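Long-range contacts in polygalacturonase (PDB 1BHE), which hydrolyses alpha-1,4-galacturonosyl links in polygalacturonic acid and is involved in the maceration and soft-rotting of plant tissue: residues Arg4-Pro9 with Asn211-Tyr216; Leu65-Gly70 with Gly117-Gln122; His244-Thr249 with Asp269-Gly274; Glu336-Val341 with Thr362-Trp367. All coordinates share one frame; numbering follows the deposited sequence.

Contact 1. Residues Arg4-Pro9 with Asn211-Tyr216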
loop_
_atom_site.group_PDB
_atom_site.type_symbol
_atom_site.label_atom_id
_atom_site.label_comp_id
_atom_site.label_asym_id
_atom_site.label_seq_id
_atom_site.Cartn_x
_atom_site.Cartn_y
_atom_site.Cartn_z
ATOM N N ARG A 4 7.390 -2.166 -18.321
ATOM C CA ARG A 4 8.773 -1.732 -18.334
ATOM C C ARG A 4 9.735 -2.884 -18.050
ATOM O O ARG A 4 9.350 -3.865 -17.418
ATOM C CB ARG A 4 9.018 -0.687 -17.232
ATOM C CG ARG A 4 8.123 0.543 -17.287
ATOM C CD ARG A 4 8.345 1.392 -16.038
ATOM N NE ARG A 4 8.062 0.617 -14.829
ATOM C CZ ARG A 4 8.501 0.932 -13.615
ATOM N NH1 ARG A 4 9.239 2.013 -13.420
ATOM N NH2 ARG A 4 8.195 0.164 -12.580
ATOM N N THR A 5 10.994 -2.692 -18.438
ATOM C CA THR A 5 12.032 -3.631 -18.017
ATOM C C THR A 5 12.497 -3.117 -16.656
ATOM O O THR A 5 12.782 -1.928 -16.512
ATOM C CB THR A 5 13.223 -3.730 -18.971
ATOM O OG1 THR A 5 13.647 -2.425 -19.375
ATOM C CG2 THR A 5 12.814 -4.517 -20.202
ATOM N N VAL A 6 12.395 -3.951 -15.630
ATOM C CA VAL A 6 12.725 -3.539 -14.273
ATOM C C VAL A 6 13.810 -4.435 -13.679
ATOM O O VAL A 6 13.592 -5.638 -13.531
ATOM C CB VAL A 6 11.496 -3.569 -13.343
ATOM C CG1 VAL A 6 11.883 -3.134 -11.932
ATOM C CG2 VAL A 6 10.376 -2.671 -13.865
ATOM N N SER A 7 14.929 -3.829 -13.312
ATOM C CA SER A 7 16.014 -4.588 -12.679
ATOM C C SER A 7 16.303 -3.946 -11.326
ATOM O O SER A 7 15.720 -2.893 -11.046
ATOM C CB SER A 7 17.244 -4.668 -13.575
ATOM O OG SER A 7 17.751 -3.385 -13.877
ATOM N N GLU A 8 17.057 -4.610 -10.458
ATOM C CA GLU A 8 17.258 -4.089 -9.108
ATOM C C GLU A 8 17.770 -2.653 -9.114
ATOM O O GLU A 8 18.729 -2.305 -9.795
ATOM C CB GLU A 8 18.241 -4.960 -8.318
ATOM C CG GLU A 8 18.303 -4.655 -6.832
ATOM C CD GLU A 8 18.923 -5.740 -5.980
ATOM O OE1 GLU A 8 19.302 -6.810 -6.499
ATOM O OE2 GLU A 8 19.044 -5.546 -4.750
ATOM N N PRO A 9 17.120 -1.798 -8.329
ATOM C CA PRO A 9 17.510 -0.413 -8.185
ATOM C C PRO A 9 18.943 -0.258 -7.687
ATOM O O PRO A 9 19.470 -1.123 -6.988
ATOM C CB PRO A 9 16.555 0.126 -7.111
ATOM C CG PRO A 9 15.355 -0.755 -7.218
ATOM C CD PRO A 9 15.939 -2.128 -7.486
ATOM N N ASN A 211 2.176 0.669 -14.769
ATOM C CA ASN A 211 3.544 0.179 -14.729
ATOM C C ASN A 211 4.146 0.159 -13.333
ATOM O O ASN A 211 4.985 0.960 -12.938
ATOM C CB ASN A 211 4.399 0.987 -15.722
ATOM C CG ASN A 211 3.856 0.822 -17.140
ATOM O OD1 ASN A 211 3.564 -0.297 -17.569
ATOM N ND2 ASN A 211 3.706 1.924 -17.862
ATOM N N ILE A 212 3.718 -0.842 -12.566
ATOM C CA ILE A 212 4.106 -1.058 -11.188
ATOM C C ILE A 212 4.803 -2.395 -10.948
ATOM O O ILE A 212 4.296 -3.436 -11.373
ATOM C CB ILE A 212 2.849 -1.097 -10.279
ATOM C CG1 ILE A 212 1.893 0.064 -10.540
ATOM C CG2 ILE A 212 3.258 -1.163 -8.810
ATOM C CD1 ILE A 212 2.466 1.445 -10.348
ATOM N N THR A 213 5.894 -2.370 -10.189
ATOM C CA THR A 213 6.566 -3.601 -9.795
ATOM C C THR A 213 6.766 -3.610 -8.279
ATOM O O THR A 213 7.323 -2.664 -7.729
ATOM C CB THR A 213 7.939 -3.796 -10.458
ATOM O OG1 THR A 213 7.750 -4.090 -11.847
ATOM C CG2 THR A 213 8.723 -4.948 -9.839
ATOM N N ILE A 214 6.301 -4.668 -7.626
ATOM C CA ILE A 214 6.559 -4.852 -6.191
ATOM C C ILE A 214 7.300 -6.196 -6.092
ATOM O O ILE A 214 6.710 -7.222 -6.440
ATOM C CB ILE A 214 5.306 -4.820 -5.320
ATOM C CG1 ILE A 214 4.584 -3.469 -5.410
ATOM C CG2 ILE A 214 5.681 -5.121 -3.867
ATOM C CD1 ILE A 214 3.214 -3.420 -4.767
ATOM N N ALA A 215 8.583 -6.176 -5.744
ATOM C CA ALA A 215 9.364 -7.412 -5.732
ATOM C C ALA A 215 10.333 -7.538 -4.573
ATOM O O ALA A 215 10.814 -6.566 -3.992
ATOM C CB ALA A 215 10.157 -7.514 -7.040
ATOM N N TYR A 216 10.587 -8.786 -4.164
ATOM C CA TYR A 216 11.514 -9.097 -3.082
ATOM C C TYR A 216 11.246 -8.290 -1.823
ATOM O O TYR A 216 12.173 -7.844 -1.140
ATOM C CB TYR A 216 12.953 -8.884 -3.581
ATOM C CG TYR A 216 13.302 -9.845 -4.703
ATOM C CD1 TYR A 216 13.559 -11.180 -4.437
ATOM C CD2 TYR A 216 13.347 -9.409 -6.022
ATOM C CE1 TYR A 216 13.862 -12.065 -5.467
ATOM C CE2 TYR A 216 13.640 -10.283 -7.053
ATOM C CZ TYR A 216 13.908 -11.606 -6.765
ATOM O OH TYR A 216 14.202 -12.475 -7.791
#
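Arg4 reaches from the N-terminal arm to the backbone of Asn211. CB points toward the strand and CG lies beside the backbone N, anti to the carbonyl carbon (chi1 -56°). CG and CD both pass the Asn211 side chain, Arg4 CD coming to 4.0 Å from Asn211 CB, and NE lies 3.8 Å from the same CB. A bend at chi3 (-58°) carries NE round, and the guanidinium then lies with one face over Asn211 O. Arg4 NH2 is 3.3 Å from Asn211 O, but the angle is poor and no hydrogen bond forms. Thr213 N sits at the guanidinium edge, near its plane, 4.2 Å from Arg4 NH2. The group's polar grip comes instead from Asp2, in a salt bridge to NH2, and from Thr186 and Asn161. The strand belongs to the right-handed parallel beta-helix of family 28 enzymes, and the irregular arm lies against coils far along the chain. Two residues on, Val6 CG2 lies 3.6 Å from Thr213 OG1, the two side chains sliding past each other in opposite directions. That hydroxyl is hydrogen-bonded to Asp2 OD2, which thereby meets both Arg4 and Thr213.

Contact 2. Residues Leu65-Gly70 with Gly117-Gln122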
loop_
_atom_site.group_PDB
_atom_site.type_symbol
_atom_site.label_atom_id
_atom_site.label_comp_id
_atom_site.label_asym_id
_atom_site.label_seq_id
_atom_site.Cartn_x
_atom_site.Cartn_y
_atom_site.Cartn_z
ATOM N N LEU A 65 15.884 10.449 -1.243
ATOM C CA LEU A 65 16.207 10.409 0.170
ATOM C C LEU A 65 16.938 9.082 0.420
ATOM O O LEU A 65 16.494 8.040 -0.065
ATOM C CB LEU A 65 14.993 10.438 1.080
ATOM C CG LEU A 65 14.674 11.646 1.937
ATOM C CD1 LEU A 65 13.576 11.292 2.945
ATOM C CD2 LEU A 65 15.879 12.222 2.661
ATOM N N LEU A 66 18.012 9.151 1.173
ATOM C CA LEU A 66 18.809 7.980 1.521
ATOM C C LEU A 66 18.965 7.922 3.039
ATOM O O LEU A 66 19.403 8.904 3.638
ATOM C CB LEU A 66 20.182 8.074 0.852
ATOM C CG LEU A 66 21.254 7.090 1.336
ATOM C CD1 LEU A 66 20.777 5.656 1.162
ATOM C CD2 LEU A 66 22.563 7.321 0.586
ATOM N N ILE A 67 18.516 6.836 3.658
ATOM C CA ILE A 67 18.552 6.706 5.119
ATOM C C ILE A 67 19.512 5.584 5.501
ATOM O O ILE A 67 19.337 4.448 5.070
ATOM C CB ILE A 67 17.162 6.397 5.699
ATOM C CG1 ILE A 67 16.091 7.304 5.083
ATOM C CG2 ILE A 67 17.149 6.539 7.219
ATOM C CD1 ILE A 67 14.666 6.918 5.420
ATOM N N ASP A 68 20.564 5.891 6.245
ATOM C CA ASP A 68 21.575 4.900 6.595
ATOM C C ASP A 68 21.067 3.761 7.476
ATOM O O ASP A 68 20.122 3.907 8.248
ATOM C CB ASP A 68 22.719 5.578 7.355
ATOM C CG ASP A 68 23.671 6.398 6.528
ATOM O OD1 ASP A 68 23.483 6.565 5.305
ATOM O OD2 ASP A 68 24.651 6.914 7.123
ATOM N N LYS A 69 21.778 2.633 7.419
ATOM C CA LYS A 69 21.516 1.515 8.312
ATOM C C LYS A 69 21.523 2.033 9.752
ATOM O O LYS A 69 22.366 2.858 10.098
ATOM C CB LYS A 69 22.572 0.411 8.222
ATOM C CG LYS A 69 23.183 0.134 6.871
ATOM C CD LYS A 69 23.416 -1.356 6.650
ATOM C CE LYS A 69 23.865 -1.664 5.232
ATOM N NZ LYS A 69 23.336 -2.983 4.766
ATOM N N GLY A 70 20.583 1.599 10.572
ATOM C CA GLY A 70 20.504 2.026 11.958
ATOM C C GLY A 70 19.948 3.416 12.192
ATOM O O GLY A 70 19.889 3.853 13.349
ATOM N N GLY A 117 17.924 2.218 6.206
ATOM C CA GLY A 117 17.355 2.828 7.395
ATOM C C GLY A 117 15.841 2.595 7.428
ATOM O O GLY A 117 15.261 1.875 6.620
ATOM N N THR A 118 15.208 3.210 8.415
ATOM C CA THR A 118 13.791 3.096 8.686
ATOM C C THR A 118 13.039 4.419 8.675
ATOM O O THR A 118 13.555 5.458 9.077
ATOM C CB THR A 118 13.654 2.505 10.122
ATOM O OG1 THR A 118 14.286 1.216 10.146
ATOM C CG2 THR A 118 12.210 2.359 10.559
ATOM N N ILE A 119 11.787 4.356 8.237
ATOM C CA ILE A 119 10.852 5.472 8.309
ATOM C C ILE A 119 9.772 5.005 9.303
ATOM O O ILE A 119 9.147 3.966 9.082
ATOM C CB ILE A 119 10.220 5.857 6.970
ATOM C CG1 ILE A 119 11.317 6.295 5.994
ATOM C CG2 ILE A 119 9.191 6.970 7.172
ATOM C CD1 ILE A 119 10.858 6.557 4.574
ATOM N N ASP A 120 9.648 5.705 10.418
ATOM C CA ASP A 120 8.719 5.343 11.479
ATOM C C ASP A 120 7.615 6.385 11.636
ATOM O O ASP A 120 7.890 7.546 11.944
ATOM C CB ASP A 120 9.502 5.213 12.789
ATOM C CG ASP A 120 8.687 4.936 14.029
ATOM O OD1 ASP A 120 7.482 4.637 13.959
ATOM O OD2 ASP A 120 9.290 5.020 15.129
ATOM N N GLY A 121 6.370 5.947 11.455
ATOM C CA GLY A 121 5.233 6.850 11.544
ATOM C C GLY A 121 4.724 7.117 12.948
ATOM O O GLY A 121 3.871 7.992 13.144
ATOM N N GLN A 122 5.145 6.345 13.942
ATOM C CA GLN A 122 4.656 6.499 15.310
ATOM C C GLN A 122 3.133 6.442 15.360
ATOM O O GLN A 122 2.486 7.231 16.055
ATOM C CB GLN A 122 5.120 7.828 15.912
ATOM C CG GLN A 122 6.617 8.036 16.008
ATOM C CD GLN A 122 7.000 8.900 17.196
ATOM O OE1 GLN A 122 7.239 8.371 18.282
ATOM N NE2 GLN A 122 7.026 10.217 17.019
#
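Ile67 meets the 117-122 segment through both its backbone and its side chain. The hydrogen bonding between the segments is confined to one link, from Gly117 N to Ile67 O at 2.9 Å. It is bent, with an N-H...O angle of 147°, and the donor stands above the carbonyl plane, 49° out of it. With no side chain, Gly117 also brings its CA to 3.1 Å from Asp68 O, while the line from Asp68 O to Gly117 N has too poor an angle for a bond.

Apolar contact comes from the two branches of Ile67. Ile67 CG2, anti to the backbone N, lies 3.7 Å from Gly117 CA. The other branch ends in Ile67 CD1, which presses on Ile119 CG1 at 3.5 Å, tighter than usual for two carbons, and touches Ile119 CD1 at 3.9 Å. The isoleucines cross at about a right angle, and Phe102 and Leu169 also pack on Ile119.

The CB of Asp68 points away from 117-122, and its carboxylate is held by a salt bridge to Arg43 and a hydrogen bond to Ser45. Within 117-122, Asp120 OD1 accepts from Gln122 N at 2.9 Å, closing an Asx turn, while OD2 pairs with Arg74. Strand 64-67 pairs with 112-114, and strand 118-120 with 72-75, so this contact joins strands that are not bridged to each other, at a corner between faces of the parallel beta-helix.

Contact 3. Residues His244-Thr249 with Asp269-Gly274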
loop_
_atom_site.group_PDB
_atom_site.type_symbol
_atom_site.label_atom_id
_atom_site.label_comp_id
_atom_site.label_asym_id
_atom_site.label_seq_id
_atom_site.Cartn_x
_atom_site.Cartn_y
_atom_site.Cartn_z
ATOM N N HIS A 244 7.999 -12.449 -6.170
ATOM C CA HIS A 244 8.956 -12.883 -5.162
ATOM C C HIS A 244 8.792 -12.136 -3.843
ATOM O O HIS A 244 9.707 -11.471 -3.354
ATOM C CB HIS A 244 10.398 -12.736 -5.675
ATOM C CG HIS A 244 10.593 -13.245 -7.075
ATOM N ND1 HIS A 244 10.349 -14.558 -7.424
ATOM C CD2 HIS A 244 10.938 -12.596 -8.213
ATOM C CE1 HIS A 244 10.577 -14.699 -8.722
ATOM N NE2 HIS A 244 10.930 -13.529 -9.225
ATOM N N ASN A 245 7.598 -12.225 -3.262
ATOM C CA ASN A 245 7.301 -11.526 -2.019
ATOM C C ASN A 245 6.842 -12.441 -0.890
ATOM O O ASN A 245 6.421 -13.578 -1.095
ATOM C CB ASN A 245 6.195 -10.486 -2.271
ATOM C CG ASN A 245 6.631 -9.391 -3.231
ATOM O OD1 ASN A 245 7.514 -8.594 -2.921
ATOM N ND2 ASN A 245 5.992 -9.378 -4.396
ATOM N N ASP A 246 6.884 -11.889 0.317
ATOM C CA ASP A 246 6.439 -12.559 1.528
ATOM C C ASP A 246 5.441 -11.660 2.260
ATOM O O ASP A 246 5.799 -10.520 2.586
ATOM C CB ASP A 246 7.595 -12.840 2.489
ATOM C CG ASP A 246 8.508 -13.958 2.026
ATOM O OD1 ASP A 246 8.155 -15.138 2.236
ATOM O OD2 ASP A 246 9.573 -13.661 1.448
ATOM N N PHE A 247 4.216 -12.115 2.460
ATOM C CA PHE A 247 3.224 -11.303 3.164
ATOM C C PHE A 247 2.874 -11.968 4.503
ATOM O O PHE A 247 2.712 -13.188 4.601
ATOM C CB PHE A 247 1.970 -11.066 2.350
ATOM C CG PHE A 247 2.006 -10.179 1.146
ATOM C CD1 PHE A 247 3.149 -9.541 0.704
ATOM C CD2 PHE A 247 0.835 -9.968 0.427
ATOM C CE1 PHE A 247 3.159 -8.735 -0.413
ATOM C CE2 PHE A 247 0.819 -9.157 -0.693
ATOM C CZ PHE A 247 1.981 -8.543 -1.113
ATOM N N GLY A 248 2.830 -11.147 5.546
ATOM C CA GLY A 248 2.483 -11.602 6.886
ATOM C C GLY A 248 1.041 -11.227 7.209
ATOM O O GLY A 248 0.142 -11.368 6.376
ATOM N N THR A 249 0.801 -10.730 8.423
ATOM C CA THR A 249 -0.549 -10.324 8.792
ATOM C C THR A 249 -1.055 -9.272 7.806
ATOM O O THR A 249 -0.272 -8.590 7.138
ATOM C CB THR A 249 -0.662 -9.755 10.214
ATOM O OG1 THR A 249 0.148 -8.577 10.304
ATOM C CG2 THR A 249 -0.216 -10.772 11.250
ATOM N N ASP A 269 5.021 -16.112 -7.319
ATOM C CA ASP A 269 5.922 -16.396 -6.219
ATOM C C ASP A 269 5.601 -15.493 -5.025
ATOM O O ASP A 269 6.288 -14.507 -4.752
ATOM C CB ASP A 269 7.388 -16.250 -6.630
ATOM C CG ASP A 269 8.340 -16.722 -5.546
ATOM O OD1 ASP A 269 7.875 -17.376 -4.581
ATOM O OD2 ASP A 269 9.553 -16.448 -5.641
ATOM N N LEU A 270 4.534 -15.858 -4.328
ATOM C CA LEU A 270 4.069 -15.115 -3.169
ATOM C C LEU A 270 3.850 -16.047 -1.980
ATOM O O LEU A 270 3.023 -16.960 -2.048
ATOM C CB LEU A 270 2.769 -14.366 -3.477
ATOM C CG LEU A 270 2.107 -13.640 -2.298
ATOM C CD1 LEU A 270 3.040 -12.611 -1.683
ATOM C CD2 LEU A 270 0.800 -12.990 -2.737
ATOM N N LYS A 271 4.615 -15.814 -0.918
ATOM C CA LYS A 271 4.463 -16.632 0.289
ATOM C C LYS A 271 3.643 -15.848 1.306
ATOM O O LYS A 271 3.928 -14.680 1.580
ATOM C CB LYS A 271 5.815 -17.036 0.863
ATOM C CG LYS A 271 6.362 -18.341 0.303
ATOM C CD LYS A 271 7.535 -18.106 -0.635
ATOM C CE LYS A 271 8.727 -18.974 -0.247
ATOM N NZ LYS A 271 9.959 -18.154 -0.065
ATOM N N MET A 272 2.577 -16.464 1.816
ATOM C CA MET A 272 1.702 -15.802 2.779
ATOM C C MET A 272 1.599 -16.591 4.080
ATOM O O MET A 272 1.343 -17.798 4.070
ATOM C CB MET A 272 0.315 -15.589 2.177
ATOM C CG MET A 272 0.308 -14.920 0.814
ATOM S SD MET A 272 -1.318 -14.586 0.147
ATOM C CE MET A 272 -1.776 -13.107 1.045
ATOM N N ASN A 273 1.810 -15.911 5.205
ATOM C CA ASN A 273 1.710 -16.564 6.504
ATOM C C ASN A 273 0.922 -15.697 7.479
ATOM O O ASN A 273 1.384 -14.626 7.869
ATOM C CB ASN A 273 3.086 -16.885 7.089
ATOM C CG ASN A 273 3.006 -17.770 8.319
ATOM O OD1 ASN A 273 2.031 -17.749 9.069
ATOM N ND2 ASN A 273 4.046 -18.574 8.543
ATOM N N GLY A 274 -0.277 -16.147 7.839
ATOM C CA GLY A 274 -1.107 -15.425 8.783
ATOM C C GLY A 274 -1.994 -14.330 8.233
ATOM O O GLY A 274 -2.775 -13.756 9.003
HETATM O O HOH W 1 4.811 -12.056 -5.316
#
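His244 and Asp269 cross at about a right angle, their ring and carboxylate planes 76° apart. The ring turns its edge to the carboxylate: His244 ND1 donates to Asp269 OD2 at 2.7 Å, almost straight at 176°, and the oxygen lies in the ring plane and accepts the hydrogen bond through its anti lone pair. Asp269 CG is anti to its backbone N, on a CB that points toward the other segment.

Phe247 and Leu270 also cross at about a right angle, here as a CH-pi contact. Leu270 CD1 stands over the centre of the Phe247 ring, 3.8 Å from the centroid and only 9° off the normal. Met272 lies alongside Phe247, pointing the same way, with Met272 CE 4.1 Å from Phe247 CD2. Asp246 and Lys271 run side by side on the other face of the strands. Asp246 OD1 touches Lys271 CB at 3.3 Å, but it is 4.2 Å from Lys271 NZ, beyond a salt bridge.

The two backbones run parallel and in register, with bonds alternating from Asn245 N to Asp269 O, Lys271 N to Asn245 O, Phe247 N to Lys271 O and Asn273 N to Phe247 O. A water joins Asn245 ND2 to Asp269 O; ND2 also bonds to Ile214 O, and Asn245 OD1 accepts from Ser217 N.

In-register parallel pairing of this kind joins successive coils of a parallel beta-helix. Tyr216 stacks on the His244 ring, and Met253 of strand 253-256 packs on both Phe247 and Leu270. Strand 245-247 lies between strands 218-220 and 258-273, the latter followed by strand 290-302.

Contact 4. Residues Glu336-Val341 with Thr362-Trp367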
loop_
_atom_site.group_PDB
_atom_site.type_symbol
_atom_site.label_atom_id
_atom_site.label_comp_id
_atom_site.label_asym_id
_atom_site.label_seq_id
_atom_site.Cartn_x
_atom_site.Cartn_y
_atom_site.Cartn_z
ATOM N N GLU A 336 -1.972 -24.492 2.908
ATOM C CA GLU A 336 -1.619 -25.564 3.823
ATOM C C GLU A 336 -2.541 -25.754 5.011
ATOM O O GLU A 336 -2.452 -26.794 5.680
ATOM C CB GLU A 336 -0.172 -25.345 4.309
ATOM C CG GLU A 336 0.854 -25.715 3.248
ATOM C CD GLU A 336 2.268 -25.311 3.601
ATOM O OE1 GLU A 336 2.626 -25.270 4.796
ATOM O OE2 GLU A 336 3.042 -25.025 2.663
ATOM N N THR A 337 -3.360 -24.764 5.352
ATOM C CA THR A 337 -4.244 -24.880 6.503
ATOM C C THR A 337 -5.700 -24.667 6.111
ATOM O O THR A 337 -6.025 -24.116 5.064
ATOM C CB THR A 337 -3.900 -23.890 7.633
ATOM O OG1 THR A 337 -3.869 -22.567 7.084
ATOM C CG2 THR A 337 -2.563 -24.215 8.277
ATOM N N LYS A 338 -6.587 -25.121 6.990
ATOM C CA LYS A 338 -8.024 -25.028 6.795
ATOM C C LYS A 338 -8.490 -23.596 6.576
ATOM O O LYS A 338 -8.187 -22.720 7.385
ATOM C CB LYS A 338 -8.725 -25.639 8.012
ATOM C CG LYS A 338 -10.245 -25.649 7.945
ATOM C CD LYS A 338 -10.820 -26.058 9.298
ATOM C CE LYS A 338 -12.333 -26.154 9.249
ATOM N NZ LYS A 338 -12.863 -27.024 10.339
ATOM N N GLY A 339 -9.261 -23.365 5.516
ATOM C CA GLY A 339 -9.769 -22.029 5.227
ATOM C C GLY A 339 -11.029 -22.081 4.376
ATOM O O GLY A 339 -11.521 -23.155 4.020
ATOM N N VAL A 340 -11.567 -20.913 4.051
ATOM C CA VAL A 340 -12.765 -20.775 3.239
ATOM C C VAL A 340 -12.490 -19.970 1.969
ATOM O O VAL A 340 -11.895 -18.891 2.011
ATOM C CB VAL A 340 -13.897 -20.086 4.028
ATOM C CG1 VAL A 340 -15.047 -19.633 3.142
ATOM C CG2 VAL A 340 -14.437 -21.010 5.116
ATOM N N VAL A 341 -12.970 -20.485 0.841
ATOM C CA VAL A 341 -12.874 -19.792 -0.436
ATOM C C VAL A 341 -14.236 -19.170 -0.742
ATOM O O VAL A 341 -15.248 -19.874 -0.797
ATOM C CB VAL A 341 -12.444 -20.698 -1.597
ATOM C CG1 VAL A 341 -12.680 -20.033 -2.948
ATOM C CG2 VAL A 341 -10.977 -21.074 -1.462
ATOM N N THR A 362 -6.778 -27.634 1.597
ATOM C CA THR A 362 -6.904 -28.800 2.478
ATOM C C THR A 362 -8.271 -29.443 2.301
ATOM O O THR A 362 -9.214 -28.802 1.827
ATOM C CB THR A 362 -6.644 -28.394 3.936
ATOM O OG1 THR A 362 -6.720 -29.539 4.790
ATOM C CG2 THR A 362 -7.662 -27.357 4.370
ATOM N N SER A 363 -8.422 -30.706 2.707
ATOM C CA SER A 363 -9.677 -31.428 2.546
ATOM C C SER A 363 -10.826 -30.905 3.392
ATOM O O SER A 363 -11.988 -31.156 3.049
ATOM C CB SER A 363 -9.504 -32.933 2.765
ATOM O OG SER A 363 -8.530 -33.268 3.729
ATOM N N ASP A 364 -10.564 -30.170 4.466
ATOM C CA ASP A 364 -11.615 -29.620 5.309
ATOM C C ASP A 364 -11.970 -28.183 4.946
ATOM O O ASP A 364 -12.697 -27.530 5.699
ATOM C CB ASP A 364 -11.271 -29.730 6.793
ATOM C CG ASP A 364 -9.856 -29.436 7.210
ATOM O OD1 ASP A 364 -9.007 -29.045 6.383
ATOM O OD2 ASP A 364 -9.536 -29.591 8.414
ATOM N N SER A 365 -11.548 -27.698 3.783
ATOM C CA SER A 365 -11.856 -26.346 3.344
ATOM C C SER A 365 -13.217 -26.253 2.665
ATOM O O SER A 365 -13.676 -27.210 2.036
ATOM C CB SER A 365 -10.791 -25.823 2.377
ATOM O OG SER A 365 -9.592 -25.490 3.041
ATOM N N THR A 366 -13.853 -25.088 2.778
ATOM C CA THR A 366 -15.164 -24.882 2.184
ATOM C C THR A 366 -15.151 -23.809 1.101
ATOM O O THR A 366 -14.464 -22.794 1.183
ATOM C CB THR A 366 -16.217 -24.505 3.244
ATOM O OG1 THR A 366 -16.271 -25.536 4.241
ATOM C CG2 THR A 366 -17.605 -24.338 2.639
ATOM N N TRP A 367 -15.946 -24.057 0.068
ATOM C CA TRP A 367 -16.133 -23.126 -1.030
ATOM C C TRP A 367 -17.552 -22.556 -0.942
ATOM O O TRP A 367 -18.512 -23.321 -0.809
ATOM C CB TRP A 367 -15.940 -23.794 -2.384
ATOM C CG TRP A 367 -14.626 -24.456 -2.643
ATOM C CD1 TRP A 367 -14.120 -25.562 -2.024
ATOM C CD2 TRP A 367 -13.648 -24.073 -3.619
ATOM N NE1 TRP A 367 -12.891 -25.885 -2.538
ATOM C CE2 TRP A 367 -12.579 -24.986 -3.528
ATOM C CE3 TRP A 367 -13.574 -23.044 -4.565
ATOM C CZ2 TRP A 367 -11.449 -24.901 -4.341
ATOM C CZ3 TRP A 367 -12.454 -22.961 -5.370
ATOM C CH2 TRP A 367 -11.404 -23.883 -5.250
HETATM O O HOH W 2 -6.841 -24.819 2.377
#
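Val341 lies against one face of the Trp367 indole, the two side chains side by side and pointing the same way. Val341 CB stands 3.9 Å above the ring plane, offset toward the rim, and Val341 CG1, anti to the backbone N (chi1 166°), meets Trp367 CE3 at 3.5 Å. Leu361 touches both side chains, and Pro307 and Ile308 of strand 306-311 also pack on the valine. Its backbone is bonded too, Val341 N donating to Thr366 O at 2.8 Å and 167°.

These residues begin strands 340-344 and 366-370, which run parallel in register, Val340 opposite Thr366 and Val341 opposite Trp367. They belong to late coils of the parallel beta-helix, and the preceding residues form the corner where each strand starts. There Thr366 N donates to Gly339 O at 3.3 Å, and Ser365 OG accepts from Gly339 N. A water takes a hydrogen bond from Thr362 N, gives one to Thr337 O and is also bonded to Ser365 OG, extending the polar link across the corner.

Lys338, the other heavily covered residue of its segment, crosses Asp364 at about a right angle. Its extended chain passes the carboxylate: Lys338 CB lies 3.8 Å from Asp364 OD1 and CD 3.9 Å from OD2, while Lys338 NZ stays 4.6 Å from Asp364 OD2. Asp364 lies in the type I turn from Thr362 to Ser365, and its OD1 accepts from Thr362 OG1. With that hydroxyl anti to the backbone N (chi1 -178°), Thr362 CG2 is left to press on Lys338 CA at 3.4 Å.

From the N terminus, the arm 4-9 precedes the first strand, and contact 1 closes a loop of some 200 residues by laying it against strand 210-215. Contact 2 is nested within that loop, joining strands 64-67 and 118-120 of the early coils; its nearest atoms are about 11 Å from contact 1. Contacts 3 and 4 follow in series, each closing a short loop of about 20 residues between successive coils. Contact 3 touches contact 1, where Ile214 O probably bonds to Asn245 ND2, and approaches contact 4 to about 7 Å between nearest atoms. None cross. Together they sample the parallel beta-helix from early to late coils, with centres of contacts 2 and 4 about 40 Å apart.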